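Local coordinates for catalase (Bacillus pumilus, PDB 4QOL), which breaks down hydrogen peroxide to water and oxygen at a buried heme and also shows peroxidase-like reactivity toward phenolic substrates, at residues 114-119 with 216-221; 183-188 with 193-198; 22-27 with 33-38. One frame throughout, in Å; residues are numbered along the deposited sequence.

Contact 1 of 3, residues 114-119 with 216-221; sequences FAVKFY and YHWRPS
The five-membered ring of Trp218 lies against the ring of Phe114 in an offset stack, the planes only 6° apart and the centroids 4.4 Å from each other. Each ring gives one face to the other, and the atoms that come closest are Phe114 CE1 and Trp218 CD1, 3.7 Å apart and set toward the rims. At the edge of the indole, near its plane, stand two quite different neighbours. On the six-membered side Phe118 CZ approaches Trp218 CH2 at 3.9 Å, while beside the pyrrole nitrogen a water accepts the N-H of Trp218 NE1 (2.9 Å) and donates in turn to Phe114 O (3.0 Å). That water satisfies the one polar atom of the indole and ties it to the opposite backbone. Val116 fills the corner between the rings: its CG2 sits in the plane of the Phe114 ring at the edge and reaches Trp218 CZ2 at 3.9 Å, while its CG1 lies over a face of Phe118.

Phe114, Val116 and Phe118 alternate along one strand and so direct their side chains to the same side. In Trp218, CG lies opposite the carbonyl carbon (chi1 -67°), which carries the indole across to meet all three. The strands themselves stay far apart, their axes 10.7 Å at closest and crossing at 106°, so that side chains and water alone join them. Trp259 and Phe95 meet the Phe114 ring edge-to-face, and Met298 touches Phe114, Val116 and Trp218. Such packing between strands facing one another across an interior is characteristic of the antiparallel beta-barrel of heme catalases; here it borders the heme pocket, to which Phe114 and Ala115 belong.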
ATOM      1  N   PHE A 114      11.628  24.332   8.321  1.00 16.17           N
ATOM      2  CA  PHE A 114      10.804  25.421   8.810  1.00 16.66           C
ATOM      3  C   PHE A 114       9.664  25.549   7.804  1.00 15.84           C
ATOM      4  O   PHE A 114       9.687  26.338   6.875  1.00 15.70           O
ATOM      5  CB  PHE A 114      11.644  26.703   8.863  1.00 17.64           C
ATOM      6  CG  PHE A 114      11.074  27.802   9.721  1.00 17.47           C
ATOM      7  CD1 PHE A 114       9.758  28.215   9.617  1.00 20.48           C
ATOM      8  CD2 PHE A 114      11.912  28.480  10.604  1.00 19.09           C
ATOM      9  CE1 PHE A 114       9.265  29.260  10.404  1.00 20.04           C
ATOM     10  CE2 PHE A 114      11.445  29.517  11.380  1.00 19.21           C
ATOM     11  CZ  PHE A 114      10.112  29.917  11.283  1.00 18.76           C
ATOM     12  N   ALA A 115       8.641  24.707   7.999  1.00 16.60           N
ATOM     13  CA  ALA A 115       7.536  24.540   7.021  1.00 14.15           C
ATOM     14  C   ALA A 115       6.256  25.157   7.552  1.00 14.33           C
ATOM     15  O   ALA A 115       5.810  24.783   8.622  1.00 15.24           O
ATOM     16  CB  ALA A 115       7.306  23.050   6.731  1.00 14.25           C
ATOM     17  N   VAL A 116       5.703  26.137   6.843  1.00 13.68           N
ATOM     18  CA  VAL A 116       4.537  26.842   7.266  1.00 15.29           C
ATOM     19  C   VAL A 116       3.382  26.696   6.273  1.00 15.76           C
ATOM     20  O   VAL A 116       3.534  26.979   5.076  1.00 14.80           O
ATOM     21  CB  VAL A 116       4.861  28.356   7.416  1.00 16.74           C
ATOM     22  CG1 VAL A 116       3.631  29.122   7.938  1.00 17.88           C
ATOM     23  CG2 VAL A 116       6.072  28.551   8.342  1.00 16.13           C
ATOM     24  N   LYS A 117       2.252  26.243   6.790  1.00 14.10           N
ATOM     25  CA  LYS A 117       1.025  26.085   5.998  1.00 14.60           C
ATOM     26  C   LYS A 117       0.069  27.208   6.460  1.00 14.35           C
ATOM     27  O   LYS A 117      -0.292  27.237   7.634  1.00 18.14           O
ATOM     28  CB  LYS A 117       0.416  24.706   6.275  1.00 13.95           C
ATOM     29  CG  LYS A 117      -0.936  24.401   5.635  1.00 15.53           C
ATOM     30  CD  LYS A 117      -1.468  22.992   5.930  1.00 14.83           C
ATOM     31  CE  LYS A 117      -0.560  21.890   5.442  1.00 14.79           C
ATOM     32  NZ  LYS A 117      -0.211  21.912   3.982  1.00 14.71           N
ATOM     33  N   PHE A 118      -0.222  28.132   5.551  1.00 15.52           N
ATOM     34  CA  PHE A 118      -1.175  29.207   5.760  1.00 15.78           C
ATOM     35  C   PHE A 118      -2.555  28.777   5.193  1.00 15.78           C
ATOM     36  O   PHE A 118      -2.698  28.495   3.990  1.00 15.94           O
ATOM     37  CB  PHE A 118      -0.729  30.442   5.004  1.00 15.00           C
ATOM     38  CG  PHE A 118       0.610  31.012   5.389  1.00 15.31           C
ATOM     39  CD1 PHE A 118       1.762  30.602   4.815  1.00 15.10           C
ATOM     40  CD2 PHE A 118       0.667  32.104   6.264  1.00 16.32           C
ATOM     41  CE1 PHE A 118       2.966  31.205   5.070  1.00 15.73           C
ATOM     42  CE2 PHE A 118       1.904  32.658   6.601  1.00 16.40           C
ATOM     43  CZ  PHE A 118       3.055  32.230   5.996  1.00 15.70           C
ATOM     44  N   TYR A 119      -3.578  28.773   6.051  1.00 16.54           N
ATOM     45  CA  TYR A 119      -4.925  28.366   5.671  1.00 15.82           C
ATOM     46  C   TYR A 119      -5.727  29.552   5.110  1.00 17.42           C
ATOM     47  O   TYR A 119      -6.582  30.130   5.782  1.00 18.66           O
ATOM     48  CB  TYR A 119      -5.619  27.703   6.828  1.00 15.92           C
ATOM     49  CG  TYR A 119      -4.984  26.434   7.354  1.00 15.05           C
ATOM     50  CD1 TYR A 119      -5.269  25.178   6.772  1.00 14.85           C
ATOM     51  CD2 TYR A 119      -4.202  26.472   8.474  1.00 14.60           C
ATOM     52  CE1 TYR A 119      -4.703  24.007   7.284  1.00 14.28           C
ATOM     53  CE2 TYR A 119      -3.664  25.312   8.988  1.00 15.82           C
ATOM     54  CZ  TYR A 119      -3.931  24.097   8.396  1.00 14.30           C
ATOM     55  OH  TYR A 119      -3.402  22.925   8.979  1.00 14.57           O
ATOM     56  N   TYR A 216      11.858  35.416   1.092  1.00 17.55           N
ATOM     57  CA  TYR A 216      11.249  35.444   2.424  1.00 17.43           C
ATOM     58  C   TYR A 216      12.276  35.165   3.537  1.00 18.31           C
ATOM     59  O   TYR A 216      13.171  34.272   3.403  1.00 18.46           O
ATOM     60  CB  TYR A 216      10.213  34.356   2.521  1.00 17.15           C
ATOM     61  CG  TYR A 216       8.981  34.487   1.640  1.00 16.55           C
ATOM     62  CD1 TYR A 216       7.903  35.257   2.024  1.00 16.02           C
ATOM     63  CD2 TYR A 216       8.854  33.716   0.475  1.00 16.30           C
ATOM     64  CE1 TYR A 216       6.760  35.341   1.251  1.00 16.85           C
ATOM     65  CE2 TYR A 216       7.691  33.752  -0.278  1.00 17.27           C
ATOM     66  CZ  TYR A 216       6.657  34.571   0.107  1.00 16.31           C
ATOM     67  OH  TYR A 216       5.510  34.551  -0.616  1.00 17.27           O
ATOM     68  N   HIS A 217      12.085  35.834   4.667  1.00 18.34           N
ATOM     69  CA  HIS A 217      12.958  35.657   5.821  1.00 18.51           C
ATOM     70  C   HIS A 217      12.137  35.689   7.101  1.00 18.19           C
ATOM     71  O   HIS A 217      11.260  36.573   7.240  1.00 22.12           O
ATOM     72  CB  HIS A 217      13.964  36.811   5.864  1.00 19.05           C
ATOM     73  CG  HIS A 217      14.831  36.878   4.658  1.00 18.83           C
ATOM     74  ND1 HIS A 217      15.992  36.136   4.534  1.00 19.78           N
ATOM     75  CD2 HIS A 217      14.729  37.610   3.535  1.00 20.08           C
ATOM     76  CE1 HIS A 217      16.560  36.408   3.370  1.00 19.56           C
ATOM     77  NE2 HIS A 217      15.816  37.305   2.750  1.00 20.47           N
ATOM     78  N   TRP A 218      12.368  34.739   8.007  1.00 18.51           N
ATOM     79  CA  TRP A 218      11.716  34.729   9.303  1.00 17.57           C
ATOM     80  C   TRP A 218      12.771  35.078  10.389  1.00 18.40           C
ATOM     81  O   TRP A 218      13.814  34.407  10.489  1.00 17.66           O
ATOM     82  CB  TRP A 218      11.182  33.327   9.618  1.00 17.17           C
ATOM     83  CG  TRP A 218      10.060  32.805   8.772  1.00 16.68           C
ATOM     84  CD1 TRP A 218      10.131  31.778   7.822  1.00 18.25           C
ATOM     85  CD2 TRP A 218       8.672  33.184   8.833  1.00 16.17           C
ATOM     86  NE1 TRP A 218       8.872  31.525   7.302  1.00 17.12           N
ATOM     87  CE2 TRP A 218       7.963  32.349   7.924  1.00 15.90           C
ATOM     88  CE3 TRP A 218       7.939  34.096   9.617  1.00 16.16           C
ATOM     89  CZ2 TRP A 218       6.572  32.420   7.770  1.00 16.95           C
ATOM     90  CZ3 TRP A 218       6.543  34.198   9.412  1.00 16.34           C
ATOM     91  CH2 TRP A 218       5.886  33.357   8.498  1.00 16.88           C
ATOM     92  N   ARG A 219      12.477  36.090  11.194  1.00 19.26           N
ATOM     93  CA  ARG A 219      13.341  36.525  12.309  1.00 20.53           C
ATOM     94  C   ARG A 219      12.711  36.211  13.683  1.00 20.00           C
ATOM     95  O   ARG A 219      11.611  36.706  14.011  1.00 18.22           O
ATOM     96  CB  ARG A 219      13.605  38.028  12.220  1.00 25.13           C
ATOM     97  CG  ARG A 219      14.778  38.234  11.327  1.00 28.52           C
ATOM     98  CD  ARG A 219      14.914  39.658  10.786  1.00 33.78           C
ATOM     99  NE  ARG A 219      14.870  40.715  11.769  1.00 34.30           N
ATOM    100  CZ  ARG A 219      14.981  42.011  11.444  1.00 36.27           C
ATOM    101  NH1 ARG A 219      15.168  42.384  10.169  1.00 33.32           N
ATOM    102  NH2 ARG A 219      14.958  42.935  12.404  1.00 35.21           N
ATOM    103  N   PRO A 220      13.361  35.349  14.451  1.00 18.88           N
ATOM    104  CA  PRO A 220      12.798  34.915  15.704  1.00 18.80           C
ATOM    105  C   PRO A 220      12.704  35.987  16.752  1.00 19.10           C
ATOM    106  O   PRO A 220      13.688  36.656  17.040  1.00 19.44           O
ATOM    107  CB  PRO A 220      13.774  33.845  16.159  1.00 18.48           C
ATOM    108  CG  PRO A 220      15.072  34.207  15.507  1.00 18.95           C
ATOM    109  CD  PRO A 220      14.709  34.782  14.211  1.00 19.31           C
ATOM    110  N   SER A 221      11.546  36.095  17.366  1.00 20.32           N
ATOM    111  CA  SER A 221      11.383  36.991  18.506  1.00 22.79           C
ATOM    112  C   SER A 221      12.275  36.563  19.639  1.00 23.44           C
ATOM    113  O   SER A 221      12.725  37.402  20.426  1.00 26.60           O
ATOM    114  CB  SER A 221       9.939  36.985  18.994  1.00 23.78           C
ATOM    115  OG  SER A 221       9.551  35.705  19.478  1.00 26.51           O
TER
HETATM  116  O   HOH W   1       8.799  28.967   5.844  1.00 20.23           O

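Contact 2 of 3, residues 183-188 with 193-198; sequences SDEGIP and EMRGSG
Arg195 reaches Glu185 with its side chain along most of its length. Its CB begins the approach, 3.7 Å from Glu185 OE2; CG is anti to the backbone N (chi1 -168°), and a bend about the CG-CD bond turns NE toward the carboxylate. CD remains close to the same carboxylate oxygen. Then NE donates to Glu185 OE2 at 2.8 Å, nearly straight at 176°, with the acceptor in the guanidinium plane and its syn lone pair in use. NH2 completes the grip on Glu185 OE1 at 2.9 Å; this bond is more bent (151°) and that oxygen is tilted from the guanidinium plane. Two nitrogens thus meet two oxygens side-on, and the flat groups are nearly coplanar.

A water donates to Glu185 OE2 and accepts from Arg195 N, so OE2 is held directly by NE and, through the water, by the backbone N-H of the same arginine. A few residues along, Pro188 CB packs on Met194 CG at 4.1 Å, and Trp180 of helix 175-181 touches both Glu185 and Arg195. The two-point salt bridge fixes the rotation of both end groups, and in this largely buried setting it should favour a charged carboxylate paired with a charged guanidinium.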
ATOM      1  N   SER A 183      29.392  26.590  10.374  1.00 17.05           N
ATOM      2  CA  SER A 183      29.301  27.551  11.533  1.00 18.67           C
ATOM      3  C   SER A 183      28.521  26.912  12.638  1.00 17.85           C
ATOM      4  O   SER A 183      27.977  25.798  12.471  1.00 16.55           O
ATOM      5  CB  SER A 183      28.657  28.880  11.160  1.00 18.40           C
ATOM      6  OG  SER A 183      27.235  28.802  11.066  1.00 18.57           O
ATOM      7  N   ASP A 184      28.464  27.529  13.799  1.00 18.58           N
ATOM      8  CA  ASP A 184      27.694  26.872  14.836  1.00 19.32           C
ATOM      9  C   ASP A 184      26.190  26.923  14.505  1.00 18.69           C
ATOM     10  O   ASP A 184      25.369  26.265  15.177  1.00 18.75           O
ATOM     11  CB  ASP A 184      27.973  27.450  16.224  1.00 19.60           C
ATOM     12  CG  ASP A 184      29.377  27.021  16.794  1.00 20.93           C
ATOM     13  OD1 ASP A 184      29.944  25.955  16.428  1.00 20.33           O
ATOM     14  OD2 ASP A 184      29.836  27.758  17.692  1.00 22.82           O
ATOM     15  N   GLU A 185      25.806  27.684  13.495  1.00 18.34           N
ATOM     16  CA  GLU A 185      24.369  27.699  13.142  1.00 18.23           C
ATOM     17  C   GLU A 185      23.935  26.350  12.511  1.00 17.89           C
ATOM     18  O   GLU A 185      22.731  26.100  12.387  1.00 18.87           O
ATOM     19  CB  GLU A 185      24.008  28.873  12.196  1.00 20.06           C
ATOM     20  CG  GLU A 185      22.523  29.168  12.213  1.00 20.45           C
ATOM     21  CD  GLU A 185      22.152  30.434  11.435  1.00 21.59           C
ATOM     22  OE1 GLU A 185      23.019  31.286  11.173  1.00 24.36           O
ATOM     23  OE2 GLU A 185      20.969  30.604  11.153  1.00 23.17           O
ATOM     24  N   GLY A 186      24.893  25.456  12.211  1.00 17.15           N
ATOM     25  CA  GLY A 186      24.566  24.095  11.886  1.00 15.99           C
ATOM     26  C   GLY A 186      23.919  23.269  12.996  1.00 16.41           C
ATOM     27  O   GLY A 186      23.304  22.247  12.705  1.00 14.91           O
ATOM     28  N   ILE A 187      23.960  23.775  14.236  1.00 15.68           N
ATOM     29  CA  ILE A 187      23.245  23.210  15.347  1.00 17.02           C
ATOM     30  C   ILE A 187      22.507  24.304  16.112  1.00 16.63           C
ATOM     31  O   ILE A 187      22.994  24.807  17.132  1.00 20.43           O
ATOM     32  CB  ILE A 187      24.145  22.431  16.327  1.00 18.33           C
ATOM     33  CG1 ILE A 187      25.158  21.562  15.579  1.00 18.79           C
ATOM     34  CG2 ILE A 187      23.250  21.592  17.253  1.00 19.52           C
ATOM     35  CD1 ILE A 187      26.100  20.787  16.460  1.00 18.14           C
ATOM     36  N   PRO A 188      21.317  24.705  15.646  1.00 18.14           N
ATOM     37  CA  PRO A 188      20.478  25.572  16.436  1.00 17.05           C
ATOM     38  C   PRO A 188      20.219  25.070  17.859  1.00 18.67           C
ATOM     39  O   PRO A 188      20.131  23.884  18.064  1.00 16.90           O
ATOM     40  CB  PRO A 188      19.156  25.667  15.613  1.00 18.17           C
ATOM     41  CG  PRO A 188      19.615  25.369  14.205  1.00 18.94           C
ATOM     42  CD  PRO A 188      20.671  24.278  14.400  1.00 16.43           C
ATOM     43  N   GLU A 193      14.670  29.467  18.760  1.00 19.37           N
ATOM     44  CA  GLU A 193      15.769  30.470  18.690  1.00 19.68           C
ATOM     45  C   GLU A 193      16.563  30.270  17.408  1.00 18.97           C
ATOM     46  O   GLU A 193      17.765  29.969  17.405  1.00 17.58           O
ATOM     47  CB  GLU A 193      16.658  30.319  19.939  1.00 20.40           C
ATOM     48  CG  GLU A 193      15.939  30.653  21.243  1.00 21.24           C
ATOM     49  CD  GLU A 193      16.818  30.460  22.470  1.00 22.46           C
ATOM     50  OE1 GLU A 193      16.629  29.471  23.227  1.00 23.31           O
ATOM     51  OE2 GLU A 193      17.694  31.303  22.686  1.00 24.63           O
ATOM     52  N   MET A 194      15.842  30.358  16.287  1.00 19.55           N
ATOM     53  CA  MET A 194      16.299  29.858  15.007  1.00 18.51           C
ATOM     54  C   MET A 194      15.745  30.732  13.895  1.00 17.65           C
ATOM     55  O   MET A 194      14.609  31.196  13.991  1.00 19.20           O
ATOM     56  CB  MET A 194      15.741  28.438  14.845  1.00 20.65           C
ATOM     57  CG  MET A 194      16.176  27.711  13.637  1.00 20.59           C
ATOM     58  SD  MET A 194      15.519  26.004  13.576  1.00 19.14           S
ATOM     59  CE  MET A 194      13.838  26.230  12.999  1.00 21.93           C
ATOM     60  N   ARG A 195      16.574  30.942  12.878  1.00 17.07           N
ATOM     61  CA  ARG A 195      16.226  31.651  11.658  1.00 19.43           C
ATOM     62  C   ARG A 195      15.252  30.827  10.809  1.00 18.47           C
ATOM     63  O   ARG A 195      15.157  29.608  10.995  1.00 21.04           O
ATOM     64  CB  ARG A 195      17.517  31.820  10.869  1.00 21.30           C
ATOM     65  CG  ARG A 195      17.498  32.753   9.715  1.00 22.43           C
ATOM     66  CD  ARG A 195      18.806  32.672   8.943  1.00 22.65           C
ATOM     67  NE  ARG A 195      20.010  32.812   9.783  1.00 22.82           N
ATOM     68  CZ  ARG A 195      20.709  33.935   9.969  1.00 25.01           C
ATOM     69  NH1 ARG A 195      20.375  35.056   9.367  1.00 27.39           N
ATOM     70  NH2 ARG A 195      21.784  33.930  10.755  1.00 23.41           N
ATOM     71  N   GLY A 196      14.488  31.522   9.933  1.00 17.41           N
ATOM     72  CA  GLY A 196      13.766  30.841   8.876  1.00 15.87           C
ATOM     73  C   GLY A 196      13.968  31.530   7.550  1.00 16.79           C
ATOM     74  O   GLY A 196      14.206  32.736   7.510  1.00 17.78           O
ATOM     75  N   SER A 197      13.947  30.746   6.447  1.00 15.59           N
ATOM     76  CA  SER A 197      14.239  31.257   5.133  1.00 16.22           C
ATOM     77  C   SER A 197      13.333  30.570   4.095  1.00 14.81           C
ATOM     78  O   SER A 197      13.189  29.380   4.146  1.00 15.91           O
ATOM     79  CB  SER A 197      15.690  30.973   4.776  1.00 17.00           C
ATOM     80  OG  SER A 197      16.574  31.503   5.764  1.00 16.90           O
ATOM     81  N   GLY A 198      12.827  31.297   3.082  1.00 14.68           N
ATOM     82  CA  GLY A 198      12.168  30.579   1.976  1.00 14.21           C
ATOM     83  C   GLY A 198      13.181  29.929   1.059  1.00 14.31           C
ATOM     84  O   GLY A 198      12.817  29.000   0.310  1.00 14.29           O
TER
HETATM   85  O   HOH W   2      18.986  29.259  12.674  1.00 20.06           O

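Contact 3 of 3, residues 22-27 with 33-38; sequences NSRTAG and FLDDYH
Arg24 offers its guanidinium to Asp35 and its backbone N-H to Asp36, and these three residues carry most of the polar side of this contact. The first torsion of Arg24 (chi1 -165°) sends the chain off opposite its own amide nitrogen, and it stays extended to NE, laying CD beside Asp35 O and bringing NH1 over to the same residue. NH1 donates to Asp35 O at 3.1 Å, in both the guanidinium and the carbonyl planes. Its second bond, to Asp35 OD2 at 3.0 Å, belongs to a salt bridge but is weak, bent to 123° at the hydrogen; the carboxylate is turned steeply against the guanidinium. Asp35 is the centre of an inverse gamma turn, and its CG, anti to the backbone N (chi1 180°), puts OD2 beside the NH1 that its own O already holds.

Asp36 divides its oxygens. OD2 accepts from Arg24 N at 2.9 Å, the donor lying above the carboxylate plane, whereas OD1 caps Leu39 N at the start of helix 37-46 and forms a salt bridge with Arg413 of the second subunit. The backbones join where Phe33 N donates to Arg24 O at 2.9 Å, and a water lies within hydrogen-bonding distance of Arg24 O and Phe33 O and can donate to either. The ring of Phe33 turns back toward residues 24-26: CE2 comes obliquely to within 3.3 Å of Ala26 N, and CZ meets Ala26 CB at 3.8 Å. The same ring stacks on Phe33 of the fourth subunit.

Thr25 extends a beta ladder into the second subunit, and Pro404 of the third packs on Arg24. A looped-back arm leading into an N-capped helix and threaded among three other subunits is typical of the N-terminal arm that interlocks heme catalase tetramers.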
ATOM      1  N   ASN A  22      -8.016 -11.052  29.058  1.00 17.86           N
ATOM      2  CA  ASN A  22      -7.698 -12.457  28.748  1.00 17.86           C
ATOM      3  C   ASN A  22      -8.124 -12.781  27.337  1.00 16.92           C
ATOM      4  O   ASN A  22      -9.283 -12.505  26.943  1.00 18.85           O
ATOM      5  CB  ASN A  22      -8.408 -13.414  29.725  1.00 17.79           C
ATOM      6  CG  ASN A  22      -8.115 -13.079  31.176  1.00 18.54           C
ATOM      7  OD1 ASN A  22      -6.946 -13.170  31.606  1.00 19.80           O
ATOM      8  ND2 ASN A  22      -9.101 -12.523  31.866  1.00 20.65           N
ATOM      9  N   SER A  23      -7.228 -13.402  26.598  1.00 16.42           N
ATOM     10  CA  SER A  23      -7.514 -14.096  25.387  1.00 17.18           C
ATOM     11  C   SER A  23      -8.446 -15.272  25.645  1.00 18.03           C
ATOM     12  O   SER A  23      -8.575 -15.770  26.752  1.00 16.34           O
ATOM     13  CB  SER A  23      -6.228 -14.672  24.760  1.00 18.18           C
ATOM     14  OG  SER A  23      -5.308 -13.664  24.431  1.00 19.67           O
ATOM     15  N   ARG A  24      -9.114 -15.701  24.578  1.00 17.41           N
ATOM     16  CA  ARG A  24      -9.996 -16.843  24.678  1.00 17.50           C
ATOM     17  C   ARG A  24      -9.263 -18.156  24.422  1.00 16.64           C
ATOM     18  O   ARG A  24      -8.614 -18.327  23.374  1.00 16.96           O
ATOM     19  CB  ARG A  24     -11.143 -16.613  23.671  1.00 18.08           C
ATOM     20  CG  ARG A  24     -12.310 -17.476  23.849  1.00 19.08           C
ATOM     21  CD  ARG A  24     -13.367 -17.106  22.814  1.00 20.55           C
ATOM     22  NE  ARG A  24     -14.657 -17.609  23.264  1.00 21.00           N
ATOM     23  CZ  ARG A  24     -15.696 -17.778  22.468  1.00 20.06           C
ATOM     24  NH1 ARG A  24     -15.560 -17.573  21.140  1.00 19.13           N
ATOM     25  NH2 ARG A  24     -16.822 -18.201  22.991  1.00 18.79           N
ATOM     26  N   THR A  25      -9.361 -19.108  25.362  1.00 17.30           N
ATOM     27  CA  THR A  25      -8.496 -20.235  25.373  1.00 18.18           C
ATOM     28  C   THR A  25      -9.242 -21.514  25.712  1.00 19.48           C
ATOM     29  O   THR A  25     -10.374 -21.471  26.224  1.00 20.21           O
ATOM     30  CB  THR A  25      -7.318 -20.009  26.411  1.00 19.26           C
ATOM     31  OG1 THR A  25      -7.857 -19.798  27.731  1.00 17.57           O
ATOM     32  CG2 THR A  25      -6.484 -18.834  26.002  1.00 18.69           C
ATOM     33  N   ALA A  26      -8.616 -22.653  25.475  1.00 19.74           N
ATOM     34  CA  ALA A  26      -9.104 -23.931  25.964  1.00 20.32           C
ATOM     35  C   ALA A  26      -8.829 -24.184  27.429  1.00 22.17           C
ATOM     36  O   ALA A  26      -7.774 -24.705  27.800  1.00 22.20           O
ATOM     37  CB  ALA A  26      -8.523 -25.056  25.102  1.00 21.80           C
ATOM     38  N   GLY A  27      -9.785 -23.796  28.264  1.00 23.63           N
ATOM     39  CA  GLY A  27      -9.573 -23.712  29.693  1.00 23.38           C
ATOM     40  C   GLY A  27      -8.613 -22.613  30.086  1.00 23.79           C
ATOM     41  O   GLY A  27      -8.042 -21.879  29.223  1.00 26.08           O
ATOM     42  N   PHE A  33      -7.845 -19.648  20.893  1.00 14.63           N
ATOM     43  CA  PHE A  33      -8.780 -19.875  19.783  1.00 14.57           C
ATOM     44  C   PHE A  33      -8.767 -18.748  18.746  1.00 14.61           C
ATOM     45  O   PHE A  33      -8.535 -17.580  19.107  1.00 15.28           O
ATOM     46  CB  PHE A  33     -10.180 -20.024  20.336  1.00 14.12           C
ATOM     47  CG  PHE A  33     -10.392 -21.363  20.999  1.00 14.64           C
ATOM     48  CD1 PHE A  33     -10.410 -22.534  20.235  1.00 14.03           C
ATOM     49  CD2 PHE A  33     -10.620 -21.460  22.381  1.00 15.43           C
ATOM     50  CE1 PHE A  33     -10.619 -23.781  20.855  1.00 15.72           C
ATOM     51  CE2 PHE A  33     -10.768 -22.720  22.999  1.00 15.80           C
ATOM     52  CZ  PHE A  33     -10.744 -23.859  22.244  1.00 16.07           C
ATOM     53  N   LEU A  34      -9.002 -19.168  17.512  1.00 14.06           N
ATOM     54  CA  LEU A  34      -9.139 -18.248  16.376  1.00 15.41           C
ATOM     55  C   LEU A  34     -10.357 -17.346  16.553  1.00 15.46           C
ATOM     56  O   LEU A  34     -10.348 -16.192  16.137  1.00 17.44           O
ATOM     57  CB  LEU A  34      -9.222 -19.033  15.073  1.00 15.28           C
ATOM     58  CG  LEU A  34      -9.156 -18.260  13.755  1.00 17.57           C
ATOM     59  CD1 LEU A  34      -7.948 -17.362  13.717  1.00 18.73           C
ATOM     60  CD2 LEU A  34      -9.235 -19.238  12.563  1.00 17.45           C
ATOM     61  N   ASP A  35     -11.450 -17.886  17.099  1.00 16.42           N
ATOM     62  CA  ASP A  35     -12.694 -17.100  17.352  1.00 16.34           C
ATOM     63  C   ASP A  35     -12.508 -16.203  18.616  1.00 17.43           C
ATOM     64  O   ASP A  35     -13.132 -16.389  19.678  1.00 18.07           O
ATOM     65  CB  ASP A  35     -13.921 -17.993  17.490  1.00 16.38           C
ATOM     66  CG  ASP A  35     -15.188 -17.228  17.752  1.00 17.62           C
ATOM     67  OD1 ASP A  35     -15.243 -16.021  17.443  1.00 18.86           O
ATOM     68  OD2 ASP A  35     -16.169 -17.822  18.255  1.00 17.77           O
ATOM     69  N   ASP A  36     -11.701 -15.166  18.442  1.00 17.32           N
ATOM     70  CA  ASP A  36     -11.508 -14.113  19.441  1.00 16.88           C
ATOM     71  C   ASP A  36     -11.380 -12.840  18.646  1.00 15.36           C
ATOM     72  O   ASP A  36     -10.260 -12.373  18.360  1.00 16.63           O
ATOM     73  CB  ASP A  36     -10.232 -14.369  20.261  1.00 17.24           C
ATOM     74  CG  ASP A  36     -10.080 -13.399  21.448  1.00 18.83           C
ATOM     75  OD1 ASP A  36     -10.769 -12.363  21.462  1.00 20.33           O
ATOM     76  OD2 ASP A  36      -9.333 -13.753  22.390  1.00 20.52           O
ATOM     77  N   TYR A  37     -12.509 -12.316  18.208  1.00 15.05           N
ATOM     78  CA  TYR A  37     -12.478 -11.180  17.310  1.00 15.63           C
ATOM     79  C   TYR A  37     -11.778  -9.976  17.957  1.00 15.25           C
ATOM     80  O   TYR A  37     -11.053  -9.240  17.290  1.00 14.73           O
ATOM     81  CB  TYR A  37     -13.914 -10.776  16.909  1.00 16.48           C
ATOM     82  CG  TYR A  37     -13.952  -9.523  16.038  1.00 16.77           C
ATOM     83  CD1 TYR A  37     -13.744  -9.626  14.658  1.00 16.72           C
ATOM     84  CD2 TYR A  37     -14.169  -8.229  16.581  1.00 16.38           C
ATOM     85  CE1 TYR A  37     -13.796  -8.506  13.846  1.00 16.92           C
ATOM     86  CE2 TYR A  37     -14.182  -7.115  15.764  1.00 16.35           C
ATOM     87  CZ  TYR A  37     -14.011  -7.249  14.388  1.00 16.16           C
ATOM     88  OH  TYR A  37     -13.978  -6.136  13.583  1.00 15.81           O
ATOM     89  N   HIS A  38     -12.056  -9.730  19.235  1.00 15.36           N
ATOM     90  CA  HIS A  38     -11.419  -8.617  19.908  1.00 15.64           C
ATOM     91  C   HIS A  38      -9.889  -8.707  19.886  1.00 15.14           C
ATOM     92  O   HIS A  38      -9.204  -7.722  19.592  1.00 13.74           O
ATOM     93  CB  HIS A  38     -11.916  -8.493  21.363  1.00 18.00           C
ATOM     94  CG  HIS A  38     -11.248  -7.395  22.167  1.00 17.99           C
ATOM     95  ND1 HIS A  38     -11.044  -6.119  21.690  1.00 20.05           N
ATOM     96  CD2 HIS A  38     -10.806  -7.370  23.439  1.00 18.59           C
ATOM     97  CE1 HIS A  38     -10.489  -5.365  22.626  1.00 18.96           C
ATOM     98  NE2 HIS A  38     -10.275  -6.113  23.673  1.00 18.54           N
TER
HETATM   99  O   HOH W   3      -7.697 -16.355  21.483  1.00 28.08           O

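Overall arrangement
From the N terminus, contact 3 comes first: it closes a short loop between Gly27 and Phe33 just before helix 37-46, in the arm that reaches out among the other subunits. The chain then builds strands 60-69 and 88-96 before entering contact 1, whose two halves enclose a long loop holding several helices. Contact 2 nests inside that loop, closing a small turn between helix 175-181 and strand 196-197. Contacts 1 and 2 touch, with probable hydrogen bonds Trp218 N to Gly196 O and Gly198 N to Tyr216 O, so both share one sheet. Contact 3 lies apart, its nearest atoms about 31 Å from those of contact 1, and serves the assembly rather than the core.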